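Local atomic coordinates of N-acylethanolamine-hydrolyzing acid amidase subunit beta (Caenorhabditis elegans, PDB entry 6DY3), a protein that probably hydrolyses bioactive fatty acid amides such as N-palmitoylethanolamine to free fatty acid and ethanolamine, as the beta subunit of a lysosomal Ntn-type amidase. Residues Glu63-Leu68 / Met215-Pro220; Gly11-Gly16 / Ile125-Lys130. All coordinates share one frame; numbering follows the deposited sequence.

Contact 1. Residues Glu63-Leu68 / Met215-Pro220; sequences EYSVSL and MVPGLP
In the sandwich of two antiparallel sheets that marks the Ntn hydrolase fold, residues 63-68 enter a strand of one sheet, while residues 215-220 begin with the last residue of strand 209-215 in the other sheet and continue as a loop toward helix 222-226. The strand starts at a classic beta bulge, with Glu-63 and Tyr-64 set against the neighbouring strand 57-60.

Van der Waals packing joins the two segments. The thioether of Met-215, bent at its last torsion (chi3 -68°), lies alongside Ser-65: SD is 3.8 Å from Ser-65 CB, and the terminal CE reaches on to the carbonyl of Val-66, 4.0 Å from its O. Pro-217 supplies the second apolar surface. Its CB sits 3.7 Å from Tyr-64 C, and the rest of the ring continues along the chain to Ser-65.

The hydroxyls of Ser-65 and Tyr-64 find their partners outside the two segments. Ser-65 OG lies between its own N and carbonyl carbon (chi1 58°) and hydrogen-bonds to His-15 ND1. The Tyr-64 ring leaves the strand on the other side, among helices 92-102 and 106-113, where its hydroxyl bonds to the carbonyl of Gln-103. Within its own sheet, the Met-215 side chain also lies near that of Arg-17 on the adjacent strand 13-20, a residue probably important for activity.

A type I turn from Val-216 to Leu-219 reverses the loop, closed by Leu-219 N donating to Val-216 O at 3.1 Å. Pro-217 takes the second position of this turn, and its CD rests 3.6 Å from Ser-65 OG.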
ATOM      1  N   GLU B  63      -2.040  -7.881 -15.657  1.00 55.49           N
ATOM      2  CA  GLU B  63      -3.180  -6.994 -15.868  1.00 59.93           C
ATOM      3  C   GLU B  63      -2.937  -5.597 -15.315  1.00 53.39           C
ATOM      4  O   GLU B  63      -3.005  -4.625 -16.074  1.00 55.20           O
ATOM      5  CB  GLU B  63      -4.439  -7.621 -15.259  1.00 64.55           C
ATOM      6  CG  GLU B  63      -4.782  -8.987 -15.857  1.00 67.97           C
ATOM      7  CD  GLU B  63      -5.234  -8.906 -17.319  1.00 71.44           C
ATOM      8  OE1 GLU B  63      -5.446  -7.785 -17.830  1.00 71.63           O
ATOM      9  OE2 GLU B  63      -5.373  -9.970 -17.960  1.00 74.93           O
ATOM     10  N   TYR B  64      -2.682  -5.454 -14.018  1.00 39.82           N
ATOM     11  CA  TYR B  64      -2.468  -4.131 -13.451  1.00 35.67           C
ATOM     12  C   TYR B  64      -1.783  -4.256 -12.098  1.00 33.56           C
ATOM     13  O   TYR B  64      -1.772  -5.323 -11.477  1.00 29.40           O
ATOM     14  CB  TYR B  64      -3.785  -3.368 -13.290  1.00 34.10           C
ATOM     15  CG  TYR B  64      -4.746  -4.019 -12.323  1.00 37.03           C
ATOM     16  CD1 TYR B  64      -4.803  -3.612 -10.996  1.00 36.83           C
ATOM     17  CD2 TYR B  64      -5.594  -5.037 -12.729  1.00 39.45           C
ATOM     18  CE1 TYR B  64      -5.678  -4.195 -10.106  1.00 34.32           C
ATOM     19  CE2 TYR B  64      -6.474  -5.627 -11.843  1.00 39.95           C
ATOM     20  CZ  TYR B  64      -6.511  -5.202 -10.534  1.00 37.97           C
ATOM     21  OH  TYR B  64      -7.385  -5.789  -9.651  1.00 40.98           O
ATOM     22  N   SER B  65      -1.234  -3.133 -11.642  1.00 32.73           N
ATOM     23  CA  SER B  65      -0.662  -3.021 -10.312  1.00 33.76           C
ATOM     24  C   SER B  65      -1.222  -1.773  -9.641  1.00 35.27           C
ATOM     25  O   SER B  65      -1.672  -0.833 -10.302  1.00 31.40           O
ATOM     26  CB  SER B  65       0.879  -2.976 -10.357  1.00 33.15           C
ATOM     27  OG  SER B  65       1.338  -1.900 -11.148  1.00 34.61           O
ATOM     28  N   VAL B  66      -1.205  -1.778  -8.309  1.00 37.10           N
ATOM     29  CA  VAL B  66      -1.811  -0.707  -7.528  1.00 35.91           C
ATOM     30  C   VAL B  66      -0.957  -0.434  -6.299  1.00 32.03           C
ATOM     31  O   VAL B  66      -0.330  -1.337  -5.740  1.00 28.85           O
ATOM     32  CB  VAL B  66      -3.261  -1.046  -7.123  1.00 31.75           C
ATOM     33  CG1 VAL B  66      -3.301  -2.318  -6.315  1.00 28.39           C
ATOM     34  CG2 VAL B  66      -3.870   0.102  -6.344  1.00 35.82           C
ATOM     35  N   SER B  67      -0.914   0.840  -5.904  1.00 31.38           N
ATOM     36  CA  SER B  67      -0.322   1.260  -4.641  1.00 33.62           C
ATOM     37  C   SER B  67      -1.137   2.413  -4.067  1.00 32.49           C
ATOM     38  O   SER B  67      -1.653   3.257  -4.806  1.00 33.72           O
ATOM     39  CB  SER B  67       1.147   1.690  -4.808  1.00 31.81           C
ATOM     40  OG  SER B  67       1.255   2.915  -5.513  1.00 30.78           O
ATOM     41  N   LEU B  68      -1.239   2.455  -2.742  1.00 27.85           N
ATOM     42  CA  LEU B  68      -2.024   3.473  -2.057  1.00 31.16           C
ATOM     43  C   LEU B  68      -1.112   4.357  -1.218  1.00 31.23           C
ATOM     44  O   LEU B  68      -0.287   3.855  -0.448  1.00 27.90           O
ATOM     45  CB  LEU B  68      -3.096   2.842  -1.168  1.00 32.04           C
ATOM     46  CG  LEU B  68      -4.007   3.843  -0.461  1.00 29.92           C
ATOM     47  CD1 LEU B  68      -5.460   3.419  -0.571  1.00 26.24           C
ATOM     48  CD2 LEU B  68      -3.593   3.990   0.995  1.00 31.81           C
ATOM     49  N   MET B 215       7.151  -2.620 -10.057  1.00 33.34           N
ATOM     50  CA  MET B 215       6.168  -3.543 -10.603  1.00 33.46           C
ATOM     51  C   MET B 215       5.960  -3.213 -12.069  1.00 37.11           C
ATOM     52  O   MET B 215       5.772  -2.045 -12.426  1.00 37.46           O
ATOM     53  CB  MET B 215       4.842  -3.459  -9.846  1.00 34.13           C
ATOM     54  CG  MET B 215       4.904  -4.003  -8.429  1.00 36.43           C
ATOM     55  SD  MET B 215       3.333  -3.825  -7.559  1.00 35.37           S
ATOM     56  CE  MET B 215       3.236  -2.045  -7.377  1.00 40.38           C
ATOM     57  N   VAL B 216       6.026  -4.234 -12.916  1.00 39.15           N
ATOM     58  CA  VAL B 216       5.715  -4.096 -14.333  1.00 37.63           C
ATOM     59  C   VAL B 216       4.644  -5.128 -14.659  1.00 39.13           C
ATOM     60  O   VAL B 216       4.972  -6.244 -15.083  1.00 43.04           O
ATOM     61  CB  VAL B 216       6.962  -4.287 -15.208  1.00 38.34           C
ATOM     62  CG1 VAL B 216       6.673  -3.833 -16.633  1.00 40.16           C
ATOM     63  CG2 VAL B 216       8.160  -3.543 -14.621  1.00 36.99           C
ATOM     64  N   PRO B 217       3.362  -4.821 -14.464  1.00 39.44           N
ATOM     65  CA  PRO B 217       2.330  -5.845 -14.689  1.00 38.48           C
ATOM     66  C   PRO B 217       2.278  -6.356 -16.118  1.00 39.30           C
ATOM     67  O   PRO B 217       1.822  -7.483 -16.338  1.00 39.37           O
ATOM     68  CB  PRO B 217       1.032  -5.125 -14.296  1.00 37.56           C
ATOM     69  CG  PRO B 217       1.342  -3.677 -14.416  1.00 36.37           C
ATOM     70  CD  PRO B 217       2.781  -3.533 -14.048  1.00 35.74           C
ATOM     71  N   GLY B 218       2.744  -5.578 -17.093  1.00 39.57           N
ATOM     72  CA  GLY B 218       2.690  -6.006 -18.479  1.00 43.07           C
ATOM     73  C   GLY B 218       3.689  -7.082 -18.855  1.00 46.87           C
ATOM     74  O   GLY B 218       3.569  -7.651 -19.945  1.00 50.71           O
ATOM     75  N   LEU B 219       4.666  -7.364 -17.999  1.00 44.88           N
ATOM     76  CA  LEU B 219       5.666  -8.367 -18.320  1.00 45.05           C
ATOM     77  C   LEU B 219       5.016  -9.746 -18.450  1.00 47.38           C
ATOM     78  O   LEU B 219       4.049 -10.058 -17.748  1.00 45.89           O
ATOM     79  CB  LEU B 219       6.741  -8.414 -17.239  1.00 45.46           C
ATOM     80  CG  LEU B 219       7.787  -7.294 -17.212  1.00 41.80           C
ATOM     81  CD1 LEU B 219       8.712  -7.502 -16.025  1.00 39.91           C
ATOM     82  CD2 LEU B 219       8.587  -7.220 -18.506  1.00 40.40           C
ATOM     83  N   PRO B 220       5.536 -10.602 -19.331  1.00 55.02           N
ATOM     84  CA  PRO B 220       5.036 -11.985 -19.379  1.00 55.39           C
ATOM     85  C   PRO B 220       5.334 -12.776 -18.118  1.00 54.77           C
ATOM     86  O   PRO B 220       4.698 -13.812 -17.890  1.00 54.19           O
ATOM     87  CB  PRO B 220       5.755 -12.577 -20.596  1.00 55.93           C
ATOM     88  CG  PRO B 220       6.971 -11.736 -20.768  1.00 56.31           C
ATOM     89  CD  PRO B 220       6.582 -10.359 -20.342  1.00 56.50           C
TER

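Contact 2. Residues Gly11-Gly16 / Ile125-Lys130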
ATOM      1  N   GLY B  11       6.085   1.761 -24.952  1.00 45.05           N
ATOM      2  CA  GLY B  11       4.766   1.438 -24.456  1.00 44.47           C
ATOM      3  C   GLY B  11       4.740   0.654 -23.159  1.00 44.58           C
ATOM      4  O   GLY B  11       3.647   0.351 -22.659  1.00 43.34           O
ATOM      5  N   GLN B  12       5.897   0.307 -22.605  1.00 45.40           N
ATOM      6  CA  GLN B  12       5.948  -0.419 -21.348  1.00 43.18           C
ATOM      7  C   GLN B  12       5.627   0.516 -20.191  1.00 42.30           C
ATOM      8  O   GLN B  12       6.079   1.664 -20.158  1.00 39.96           O
ATOM      9  CB  GLN B  12       7.329  -1.046 -21.158  1.00 43.33           C
ATOM     10  CG  GLN B  12       7.404  -2.026 -20.004  1.00 46.15           C
ATOM     11  CD  GLN B  12       8.775  -2.641 -19.847  1.00 46.45           C
ATOM     12  OE1 GLN B  12       9.766  -1.934 -19.668  1.00 47.75           O
ATOM     13  NE2 GLN B  12       8.840  -3.968 -19.901  1.00 45.30           N
ATOM     14  N   ILE B  13       4.832   0.020 -19.246  1.00 44.39           N
ATOM     15  CA  ILE B  13       4.366   0.799 -18.103  1.00 41.68           C
ATOM     16  C   ILE B  13       5.043   0.257 -16.850  1.00 41.02           C
ATOM     17  O   ILE B  13       4.932  -0.936 -16.542  1.00 39.29           O
ATOM     18  CB  ILE B  13       2.835   0.753 -17.983  1.00 39.39           C
ATOM     19  CG1 ILE B  13       2.211   1.314 -19.265  1.00 40.92           C
ATOM     20  CG2 ILE B  13       2.371   1.539 -16.759  1.00 37.66           C
ATOM     21  CD1 ILE B  13       0.708   1.370 -19.263  1.00 44.05           C
ATOM     22  N   ILE B  14       5.735   1.137 -16.125  1.00 41.20           N
ATOM     23  CA  ILE B  14       6.500   0.773 -14.939  1.00 40.43           C
ATOM     24  C   ILE B  14       5.893   1.462 -13.726  1.00 37.99           C
ATOM     25  O   ILE B  14       5.567   2.654 -13.773  1.00 36.87           O
ATOM     26  CB  ILE B  14       7.992   1.144 -15.085  1.00 41.54           C
ATOM     27  CG1 ILE B  14       8.607   0.418 -16.285  1.00 47.48           C
ATOM     28  CG2 ILE B  14       8.761   0.804 -13.817  1.00 40.93           C
ATOM     29  CD1 ILE B  14       8.553   1.201 -17.576  1.00 50.48           C
ATOM     30  N   HIS B  15       5.766   0.712 -12.632  1.00 35.88           N
ATOM     31  CA  HIS B  15       5.172   1.206 -11.395  1.00 32.79           C
ATOM     32  C   HIS B  15       6.221   1.110 -10.295  1.00 33.67           C
ATOM     33  O   HIS B  15       6.616   0.006  -9.903  1.00 33.21           O
ATOM     34  CB  HIS B  15       3.925   0.402 -11.031  1.00 32.72           C
ATOM     35  CG  HIS B  15       3.144   0.980  -9.890  1.00 33.19           C
ATOM     36  ND1 HIS B  15       1.817   0.681  -9.672  1.00 33.50           N
ATOM     37  CD2 HIS B  15       3.499   1.845  -8.911  1.00 31.95           C
ATOM     38  CE1 HIS B  15       1.389   1.332  -8.606  1.00 30.97           C
ATOM     39  NE2 HIS B  15       2.391   2.046  -8.127  1.00 30.57           N
ATOM     40  N   GLY B  16       6.666   2.262  -9.800  1.00 35.32           N
ATOM     41  CA  GLY B  16       7.637   2.328  -8.724  1.00 35.33           C
ATOM     42  C   GLY B  16       6.981   2.842  -7.457  1.00 32.68           C
ATOM     43  O   GLY B  16       6.093   3.695  -7.507  1.00 31.92           O
ATOM     44  N   ILE B 125      -2.745   4.807  -6.979  1.00 26.13           N
ATOM     45  CA  ILE B 125      -1.975   4.839  -8.217  1.00 27.19           C
ATOM     46  C   ILE B 125      -2.102   3.473  -8.869  1.00 26.68           C
ATOM     47  O   ILE B 125      -1.766   2.452  -8.258  1.00 25.93           O
ATOM     48  CB  ILE B 125      -0.503   5.199  -7.960  1.00 27.48           C
ATOM     49  CG1 ILE B 125      -0.380   6.632  -7.426  1.00 28.64           C
ATOM     50  CG2 ILE B 125       0.324   5.032  -9.224  1.00 26.67           C
ATOM     51  CD1 ILE B 125      -0.545   6.765  -5.924  1.00 27.50           C
ATOM     52  N   VAL B 126      -2.572   3.455 -10.112  1.00 32.99           N
ATOM     53  CA  VAL B 126      -2.839   2.219 -10.835  1.00 39.29           C
ATOM     54  C   VAL B 126      -2.055   2.242 -12.139  1.00 39.55           C
ATOM     55  O   VAL B 126      -2.016   3.263 -12.836  1.00 37.91           O
ATOM     56  CB  VAL B 126      -4.349   2.038 -11.108  1.00 42.44           C
ATOM     57  CG1 VAL B 126      -4.638   0.625 -11.605  1.00 44.47           C
ATOM     58  CG2 VAL B 126      -5.167   2.353  -9.864  1.00 43.22           C
ATOM     59  N   ALA B 127      -1.434   1.111 -12.467  1.00 38.99           N
ATOM     60  CA  ALA B 127      -0.655   0.957 -13.686  1.00 39.28           C
ATOM     61  C   ALA B 127      -1.190  -0.220 -14.489  1.00 42.07           C
ATOM     62  O   ALA B 127      -1.525  -1.267 -13.925  1.00 42.74           O
ATOM     63  CB  ALA B 127       0.827   0.746 -13.364  1.00 34.54           C
ATOM     64  N   GLY B 128      -1.262  -0.050 -15.806  1.00 44.00           N
ATOM     65  CA  GLY B 128      -1.821  -1.069 -16.673  1.00 45.89           C
ATOM     66  C   GLY B 128      -0.845  -1.614 -17.693  1.00 44.85           C
ATOM     67  O   GLY B 128       0.361  -1.703 -17.436  1.00 42.14           O
ATOM     68  N   ILE B 129      -1.363  -1.986 -18.865  1.00 45.66           N
ATOM     69  CA  ILE B 129      -0.560  -2.643 -19.891  1.00 42.02           C
ATOM     70  C   ILE B 129      -0.746  -1.950 -21.237  1.00 44.70           C
ATOM     71  O   ILE B 129       0.178  -1.914 -22.058  1.00 44.32           O
ATOM     72  CB  ILE B 129      -0.917  -4.135 -19.981  1.00 39.52           C
ATOM     73  CG1 ILE B 129      -2.391  -4.300 -20.361  1.00 44.92           C
ATOM     74  CG2 ILE B 129      -0.596  -4.826 -18.655  1.00 38.45           C
ATOM     75  CD1 ILE B 129      -2.884  -5.745 -20.369  1.00 51.76           C
ATOM     76  N   LYS B 130      -1.928  -1.380 -21.469  1.00 48.53           N
ATOM     77  CA  LYS B 130      -2.211  -0.714 -22.732  1.00 51.53           C
ATOM     78  C   LYS B 130      -1.773   0.750 -22.663  1.00 54.30           C
ATOM     79  O   LYS B 130      -1.205   1.211 -21.671  1.00 57.50           O
ATOM     80  CB  LYS B 130      -3.693  -0.846 -23.082  1.00 50.12           C
ATOM     81  CG  LYS B 130      -4.102  -2.258 -23.458  1.00 51.76           C
ATOM     82  CD  LYS B 130      -5.602  -2.497 -23.328  1.00 55.59           C
ATOM     83  CE  LYS B 130      -6.421  -1.455 -24.068  1.00 58.56           C
ATOM     84  NZ  LYS B 130      -7.878  -1.648 -23.855  1.00 60.00           N
TER
HETATM   85  O   HOH W   1       3.100  -2.755 -17.622  1.00 38.56           O
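CG of His-15 stands anti to the backbone N (chi1 -171°), while in Ile-13 CG1 is anti to the carbonyl carbon and CG2 anti to N (chi1 -59°); these settings carry both side chains from strand 13-16 to the facing strand 125-127 and the loop that follows it. The contact is sheet against sheet within the Ntn hydrolase sandwich: strand 13-16 belongs to the sheet that also holds strand 2-7, which directly follows Cys-1, the probable nucleophile, and strand 125-127 to the other. Their axes run at 147° and come within 7.7 Å, a distance filled by side chains instead of main-chain pairing.

Ala-127 presents a single methyl between the two larger groups. Its CB meets Ile-13 CG2 at 3.8 Å and, on the other side of the methyl, lies equally close to His-15 ND1. The other arm of Ile-13 is extended and runs beyond Ala-127 over the main chain, bringing CD1 near the carbonyls of Gly-128 and Lys-130.

The imidazole crosses Ile-125 obliquely. His-15 CE1 approaches Ile-125 O at 3.4 Å. His-15 NE2 lies 3.8 Å from Ile-125 CG2; the outer end of that isoleucine leads away from His-15, and its side chain also touches strands 2-7 and 64-70. NE2 is hydrogen-bonded to Ser-67 OG, and with ND1 held by Ser-65 OG the ring's rotation is fixed by two serines of one strand. The ring is also near Arg-17, which is probably important for activity.

Where strand 13-20 begins and strand 122-127 has just ended, one water links the segments by donating to both main-chain carbonyls, 2.8 Å to Ile-13 O and 2.9 Å to Gly-128 O.

How the contacts relate
Contacts 1 and 2 lie side by side between the two sheets of the sandwich, their centres about 6 Å apart. Their segments alternate along the chain: 11-16, 63-68, 125-130 and 215-220. Strands 64-70 and 122-127 are neighbours in the seven-stranded sheet, where Ser-67 O and Ile-125 N make a probable hydrogen bond. Strands 13-20 and 209-215 are likewise neighbours in the five-stranded sheet, joined by a probable bond between Met-215 N and His-15 O. Each contact therefore crosses from one sheet to the other, and together they tie four sequence-distant pieces of the beta subunit into one buried layer close to Arg-17.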